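Lectin (Colocasia esculenta, PDB 5T1X) binds D-mannose as a GNA-related lectin and agglutinates rabbit erythrocytes, its two kinds of chain pairing into heterodimers that join as a heterotetramer. Local coordinates at the interface of chains A and B. Residues are numbered along the deposited sequence; one frame, centred on the assembly and turned at random. Chains: chain A, Lectin; chain B, Lectin.

Contact 1: the interface of chains A and B. Residues chain A 93-95; chain B 104-107.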
loop_
_atom_site.group_PDB
_atom_site.type_symbol
_atom_site.label_atom_id
_atom_site.label_comp_id
_atom_site.label_asym_id
_atom_site.label_seq_id
_atom_site.Cartn_x
_atom_site.Cartn_y
_atom_site.Cartn_z
ATOM N N LEU A 93 1.622 11.530 -1.478
ATOM C CA LEU A 93 2.206 10.488 -0.635
ATOM C C LEU A 93 1.273 10.348 0.551
ATOM O O LEU A 93 0.932 11.348 1.184
ATOM C CB LEU A 93 3.651 10.817 -0.210
ATOM C CG LEU A 93 4.307 9.838 0.768
ATOM C CD1 LEU A 93 4.649 8.513 0.089
ATOM C CD2 LEU A 93 5.545 10.451 1.393
ATOM N N VAL A 94 0.796 9.132 0.795
ATOM C CA VAL A 94 -0.201 8.876 1.834
ATOM C C VAL A 94 0.280 7.784 2.775
ATOM O O VAL A 94 0.711 6.724 2.315
ATOM C CB VAL A 94 -1.578 8.480 1.198
ATOM C CG1 VAL A 94 -2.663 8.344 2.260
ATOM C CG2 VAL A 94 -2.025 9.471 0.118
ATOM N N VAL A 95 0.119 8.010 4.086
ATOM C CA VAL A 95 0.441 6.992 5.083
ATOM C C VAL A 95 -0.849 6.291 5.446
ATOM O O VAL A 95 -1.778 6.944 5.913
ATOM C CB VAL A 95 1.135 7.567 6.345
ATOM C CG1 VAL A 95 1.388 6.464 7.374
ATOM C CG2 VAL A 95 2.429 8.287 6.001
ATOM N N ALA B 104 -6.176 6.075 5.901
ATOM C CA ALA B 104 -5.141 7.076 5.641
ATOM C C ALA B 104 -5.067 8.008 6.858
ATOM O O ALA B 104 -6.112 8.497 7.289
ATOM C CB ALA B 104 -5.484 7.863 4.379
ATOM N N ILE B 105 -3.864 8.231 7.433
ATOM C CA ILE B 105 -3.707 9.087 8.625
ATOM C C ILE B 105 -2.935 10.381 8.311
ATOM O O ILE B 105 -2.936 11.313 9.123
ATOM C CB ILE B 105 -3.030 8.307 9.796
ATOM C CG1 ILE B 105 -1.570 7.930 9.447
ATOM C CG2 ILE B 105 -3.859 7.050 10.174
ATOM C CD1 ILE B 105 -0.675 7.570 10.656
ATOM N N TRP B 106 -2.233 10.413 7.170
ATOM C CA TRP B 106 -1.419 11.560 6.756
ATOM C C TRP B 106 -1.303 11.572 5.251
ATOM O O TRP B 106 -1.185 10.508 4.639
ATOM C CB TRP B 106 -0.024 11.485 7.406
ATOM C CG TRP B 106 0.851 12.678 7.156
ATOM C CD1 TRP B 106 0.969 13.787 7.943
ATOM C CD2 TRP B 106 1.761 12.862 6.062
ATOM N NE1 TRP B 106 1.884 14.659 7.401
ATOM C CE2 TRP B 106 2.368 14.128 6.232
ATOM C CE3 TRP B 106 2.099 12.096 4.931
ATOM C CZ2 TRP B 106 3.322 14.629 5.336
ATOM C CZ3 TRP B 106 3.042 12.595 4.045
ATOM C CH2 TRP B 106 3.653 13.841 4.259
ATOM N N GLU B 107 -1.328 12.770 4.653
ATOM C CA GLU B 107 -1.195 12.928 3.202
ATOM C C GLU B 107 -0.446 14.227 2.874
ATOM O O GLU B 107 -0.486 15.177 3.668
ATOM C CB GLU B 107 -2.577 12.894 2.505
ATOM C CG GLU B 107 -3.547 13.955 3.011
ATOM C CD GLU B 107 -4.934 14.020 2.403
ATOM O OE1 GLU B 107 -5.261 13.182 1.531
ATOM O OE2 GLU B 107 -5.693 14.934 2.796
#

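Contact 2: the interface of chains A and B. Residues chain A 2, 5, 7, 84, 86; chain B 7, 91, 93-94.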
loop_
_atom_site.group_PDB
_atom_site.type_symbol
_atom_site.label_atom_id
_atom_site.label_comp_id
_atom_site.label_asym_id
_atom_site.label_seq_id
_atom_site.Cartn_x
_atom_site.Cartn_y
_atom_site.Cartn_z
ATOM N N GLY A 2 9.399 -0.960 -1.621
ATOM C CA GLY A 2 8.587 -1.118 -2.821
ATOM C C GLY A 2 8.987 -0.057 -3.824
ATOM O O GLY A 2 9.672 0.899 -3.455
ATOM N N TYR A 5 6.164 2.315 -2.492
ATOM C CA TYR A 5 5.778 2.311 -1.082
ATOM C C TYR A 5 6.975 2.115 -0.181
ATOM O O TYR A 5 8.003 1.576 -0.602
ATOM C CB TYR A 5 4.704 1.243 -0.762
ATOM C CG TYR A 5 5.187 -0.190 -0.878
ATOM C CD1 TYR A 5 5.910 -0.788 0.149
ATOM C CD2 TYR A 5 4.857 -0.972 -1.983
ATOM C CE1 TYR A 5 6.373 -2.102 0.042
ATOM C CE2 TYR A 5 5.270 -2.301 -2.078
ATOM C CZ TYR A 5 6.033 -2.860 -1.065
ATOM O OH TYR A 5 6.470 -4.162 -1.148
ATOM N N LEU A 7 7.367 0.615 3.829
ATOM C CA LEU A 7 6.697 -0.010 4.975
ATOM C C LEU A 7 7.408 0.366 6.261
ATOM O O LEU A 7 8.618 0.633 6.242
ATOM C CB LEU A 7 6.671 -1.547 4.842
ATOM C CG LEU A 7 6.072 -2.151 3.576
ATOM C CD1 LEU A 7 6.194 -3.659 3.595
ATOM C CD2 LEU A 7 4.628 -1.709 3.365
ATOM N N ALA A 84 2.073 1.668 5.986
ATOM C CA ALA A 84 2.597 1.770 4.624
ATOM C C ALA A 84 2.454 3.198 4.108
ATOM O O ALA A 84 1.352 3.754 4.153
ATOM C CB ALA A 84 1.865 0.799 3.703
ATOM N N VAL A 86 2.476 5.197 0.814
ATOM C CA VAL A 86 2.250 4.831 -0.588
ATOM C C VAL A 86 2.184 6.054 -1.474
ATOM O O VAL A 86 1.511 7.028 -1.135
ATOM C CB VAL A 86 0.936 4.000 -0.703
ATOM C CG1 VAL A 86 0.615 3.632 -2.155
ATOM C CG2 VAL A 86 1.005 2.744 0.155
ATOM N N ASN B 7 0.773 -3.113 -8.397
ATOM C CA ASN B 7 0.823 -3.798 -7.097
ATOM C C ASN B 7 -0.155 -3.236 -6.046
ATOM O O ASN B 7 -0.072 -3.645 -4.887
ATOM C CB ASN B 7 2.255 -3.731 -6.540
ATOM C CG ASN B 7 2.744 -2.316 -6.290
ATOM O OD1 ASN B 7 2.285 -1.343 -6.915
ATOM N ND2 ASN B 7 3.696 -2.161 -5.378
ATOM N N ILE B 91 -2.067 -3.921 -0.744
ATOM C CA ILE B 91 -0.777 -3.975 -1.410
ATOM C C ILE B 91 -0.359 -5.419 -1.604
ATOM O O ILE B 91 -0.276 -6.163 -0.629
ATOM C CB ILE B 91 0.337 -3.199 -0.640
ATOM C CG1 ILE B 91 -0.093 -1.743 -0.280
ATOM C CG2 ILE B 91 1.669 -3.213 -1.437
ATOM C CD1 ILE B 91 0.917 -0.981 0.593
ATOM N N ARG B 93 2.618 -7.033 -1.777
ATOM C CA ARG B 93 3.982 -6.655 -1.425
ATOM C C ARG B 93 5.042 -7.421 -2.190
ATOM O O ARG B 93 4.799 -8.532 -2.663
ATOM C CB ARG B 93 4.190 -6.848 0.084
ATOM C CG ARG B 93 3.267 -5.890 0.829
ATOM C CD ARG B 93 3.331 -5.900 2.336
ATOM N NE ARG B 93 4.087 -6.864 2.962
ATOM C CZ ARG B 93 4.256 -7.061 4.307
ATOM N NH1 ARG B 93 3.641 -6.293 5.187
ATOM N NH2 ARG B 93 5.039 -8.039 4.737
ATOM N N ASP B 94 6.249 -6.854 -2.241
ATOM C CA ASP B 94 7.381 -7.503 -2.885
ATOM C C ASP B 94 7.703 -8.851 -2.232
ATOM O O ASP B 94 8.237 -9.731 -2.905
ATOM C CB ASP B 94 8.622 -6.601 -2.796
ATOM C CG ASP B 94 8.582 -5.333 -3.624
ATOM O OD1 ASP B 94 7.628 -5.159 -4.414
ATOM O OD2 ASP B 94 9.503 -4.515 -3.482
#

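Contact 3: the interface of chains A and B. Residues chain A 20, 86-89; chain B 2-3, 5, 8, 10.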
loop_
_atom_site.group_PDB
_atom_site.type_symbol
_atom_site.label_atom_id
_atom_site.label_comp_id
_atom_site.label_asym_id
_atom_site.label_seq_id
_atom_site.Cartn_x
_atom_site.Cartn_y
_atom_site.Cartn_z
ATOM N N ASN A 20 5.558 6.811 -9.028
ATOM C CA ASN A 20 4.307 6.311 -9.592
ATOM C C ASN A 20 3.949 7.252 -10.751
ATOM O O ASN A 20 3.539 8.389 -10.520
ATOM C CB ASN A 20 3.198 6.173 -8.538
ATOM C CG ASN A 20 2.052 5.308 -9.017
ATOM O OD1 ASN A 20 1.849 5.099 -10.217
ATOM N ND2 ASN A 20 1.243 4.828 -8.094
ATOM N N VAL A 86 2.476 5.197 0.814
ATOM C CA VAL A 86 2.250 4.831 -0.588
ATOM C C VAL A 86 2.184 6.054 -1.474
ATOM O O VAL A 86 1.511 7.028 -1.135
ATOM C CB VAL A 86 0.936 4.000 -0.703
ATOM C CG1 VAL A 86 0.615 3.632 -2.155
ATOM C CG2 VAL A 86 1.005 2.744 0.155
ATOM N N LEU A 87 2.862 5.989 -2.625
ATOM C CA LEU A 87 2.793 7.076 -3.589
ATOM C C LEU A 87 1.587 6.782 -4.502
ATOM O O LEU A 87 1.640 5.916 -5.385
ATOM C CB LEU A 87 4.111 7.248 -4.357
ATOM C CG LEU A 87 4.186 8.394 -5.377
ATOM C CD1 LEU A 87 3.662 9.706 -4.817
ATOM C CD2 LEU A 87 5.604 8.581 -5.871
ATOM N N HIS A 88 0.484 7.505 -4.241
ATOM C CA HIS A 88 -0.773 7.404 -4.984
ATOM C C HIS A 88 -0.566 7.888 -6.429
ATOM O O HIS A 88 0.163 8.869 -6.626
ATOM C CB HIS A 88 -1.850 8.249 -4.278
ATOM C CG HIS A 88 -3.249 7.993 -4.745
ATOM N ND1 HIS A 88 -3.723 8.525 -5.931
ATOM C CD2 HIS A 88 -4.256 7.328 -4.129
ATOM C CE1 HIS A 88 -4.984 8.131 -6.023
ATOM N NE2 HIS A 88 -5.354 7.418 -4.958
ATOM N N PRO A 89 -1.199 7.242 -7.450
ATOM C CA PRO A 89 -1.007 7.685 -8.847
ATOM C C PRO A 89 -1.524 9.102 -9.142
ATOM O O PRO A 89 -1.144 9.667 -10.163
ATOM C CB PRO A 89 -1.812 6.657 -9.652
ATOM C CG PRO A 89 -2.849 6.161 -8.691
ATOM C CD PRO A 89 -2.082 6.058 -7.402
ATOM N N ILE B 2 -9.877 5.799 -10.366
ATOM C CA ILE B 2 -8.481 5.972 -9.959
ATOM C C ILE B 2 -7.583 5.242 -10.970
ATOM O O ILE B 2 -7.860 4.069 -11.259
ATOM C CB ILE B 2 -8.298 5.410 -8.514
ATOM C CG1 ILE B 2 -9.224 6.132 -7.504
ATOM C CG2 ILE B 2 -6.819 5.439 -8.051
ATOM C CD1 ILE B 2 -9.612 5.275 -6.241
ATOM N N PRO B 3 -6.475 5.853 -11.465
ATOM C CA PRO B 3 -5.577 5.112 -12.365
ATOM C C PRO B 3 -5.037 3.856 -11.690
ATOM O O PRO B 3 -4.834 3.830 -10.474
ATOM C CB PRO B 3 -4.457 6.116 -12.661
ATOM C CG PRO B 3 -5.072 7.447 -12.419
ATOM C CD PRO B 3 -5.973 7.224 -11.236
ATOM N N THR B 5 -2.416 0.937 -10.609
ATOM C CA THR B 5 -0.992 0.683 -10.314
ATOM C C THR B 5 -0.885 -0.832 -10.117
ATOM O O THR B 5 -1.721 -1.410 -9.423
ATOM C CB THR B 5 -0.503 1.506 -9.128
ATOM O OG1 THR B 5 -0.848 2.882 -9.328
ATOM C CG2 THR B 5 1.003 1.373 -8.913
ATOM N N LEU B 8 -1.059 -2.309 -6.435
ATOM C CA LEU B 8 -1.982 -1.689 -5.476
ATOM C C LEU B 8 -3.430 -1.792 -5.886
ATOM O O LEU B 8 -3.741 -1.776 -7.076
ATOM C CB LEU B 8 -1.669 -0.179 -5.338
ATOM C CG LEU B 8 -0.217 0.270 -5.159
ATOM C CD1 LEU B 8 -0.123 1.779 -5.260
ATOM C CD2 LEU B 8 0.363 -0.205 -3.828
ATOM N N PHE B 10 -6.675 0.450 -4.403
ATOM C CA PHE B 10 -7.216 1.422 -3.461
ATOM C C PHE B 10 -8.707 1.195 -3.290
ATOM O O PHE B 10 -9.349 0.607 -4.178
ATOM C CB PHE B 10 -6.953 2.860 -3.948
ATOM C CG PHE B 10 -5.500 3.244 -3.954
ATOM C CD1 PHE B 10 -4.876 3.682 -2.791
ATOM C CD2 PHE B 10 -4.745 3.162 -5.124
ATOM C CE1 PHE B 10 -3.519 4.034 -2.794
ATOM C CE2 PHE B 10 -3.390 3.511 -5.124
ATOM C CZ PHE B 10 -2.785 3.941 -3.958
HETATM O O HOH W 1 0.113 3.983 -12.006
#

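Contact 1: the interface of chains A and B
A:Val95 and B:Trp106 meet as neighbours in an antiparallel sheet that runs from one subunit into the other, an example of the C-terminal strand exchange typical of GNA-related (bulb-type) lectin dimers. The backbone N of A:Val95 donates to the carbonyl O of B:Trp106 at 2.9 Å, from a position tilted 22° out of the carbonyl plane. A second bond runs the opposite way, from B:Ile105 N to A:Val95 O, also 2.9 Å, and approaches nearly along the C=O axis at 170°. Both polar groups of A:Val95 are thus paired across the interface, which sets the register of the strands.

The two methyls of A:Val95 then divide the neighbouring side chains. CG1, anti to the backbone N (chi1 177°), touches B:Ile105 CG1 at 3.9 Å, while CG2 comes obliquely to the six-membered ring of the indole, 4.0 Å from B:Trp106 CE3. A:Val94, the preceding residue, directs its CG1 elsewhere, against the methyl CB of B:Ala104 at 3.6 Å. B:Glu107 is poorly ordered, though it still pairs with A:Val94 as an antiparallel beta bridge.

In the fold, strand 92-96 of chain A receives the C-terminal strand 104-107 of chain B, making chain B's tail part of a sheet of its partner.

Contact 2: the interface of chains A and B
A:Tyr5 reaches B:Asp94 with its phenol oxygen, and its length can be followed through the interface as an example of one aromatic side chain serving several neighbours. From CB, the placing of CG between the backbone N and the carbonyl carbon (chi1 68°) sends the ring across the interface, OH towards B:Asp94. Farther out, the amide nitrogen ND2 of B:Asn7 sits at the edge in the ring plane, 3.7 Å from CE2. One face is covered from within chain A by A:Gly2 CA, 3.5 Å above the ring centre. B:Ile91 CG2 approaches the opposite face near the CD2/CE2 rim, 3.8 Å from CE2, and the ring thus lies between its own chain and the partner. At the tip, OH accepts the backbone N-H of B:Asp94 at 2.9 Å, almost straight at 174°. The carboxylate of B:Asp94 lies beside the hydroxyl, its plane turned 51° from the ring.

On the B:Ile91 side the packing is largely aliphatic: B:Ile91 CD1 lies 3.7 Å from A:Ala84 CB and 3.8 Å from A:Val86 CG2. A separate, mixed contact puts A:Leu7 CD1 over one face of the B:Arg93 guanidinium, towards its rim.

Within the fold, chain A contributes strands 5-7 and 84-88, chain B strand 89-92 and the loop residues after it.

Contact 3: the interface of chains A and B
The backbone turns out of strand 84-88 as psi passes from 142° at A:His88 to -18° at A:Pro89, presenting both rings to the N-terminal stretch and strand 8-10 of chain B. B:Phe10 receives them on its ring: A:His88 CD2 stands 3.6 Å above one face, offset towards the rim, and A:Pro89 CD comes within 3.7 Å of B:Phe10 CE2. The imidazole is placed there by a CG anti to the backbone N (chi1 -167°), while its far side, at CE1, meets B:Ile2 CG2 at 3.8 Å with the two side chains nearly perpendicular. A:Pro89 also sets its CB 4.0 Å from B:Pro3 CB, with its CG near the B:Pro3 carbonyl O.

Farther back along strand 84-88, A:Val86 CG1 and B:Leu8 CD1 point towards each other tip to tip, and the same valine methyl borders B:Phe10 CZ.

A:Asn20 illustrates how an amide can be fixed from several directions. Its ND2 donates within the chain to the carbonyl O of A:Leu87 at 2.9 Å and across the interface to the hydroxyl OG1 of B:Thr5 at 3.1 Å. Both acceptors lie close to the amide plane, which should fix its rotation about the CB-CG bond. The other end of the amide is joined to the same threonine by solvent: water 1 lies 2.7 Å from A:Asn20 OD1 and 3.1 Å from B:Thr5 OG1.

The three contacts lie close together on one interface: the C-alpha centres of contact 1 are about 13 Å from those of contact 2 and about 12 Å from those of contact 3, while contacts 2 and 3 are about 10 Å apart. A:Val86, on strand 84-88, belongs to both contact 2 and contact 3, turning a different methyl to each. Contact 1 draws on the C-terminal strand of chain B, contact 3 on its N-terminal region, so both ends of that chain engage chain A. This pairing agrees with the chain 1-chain 2 heterodimer from which the heterotetramer is built.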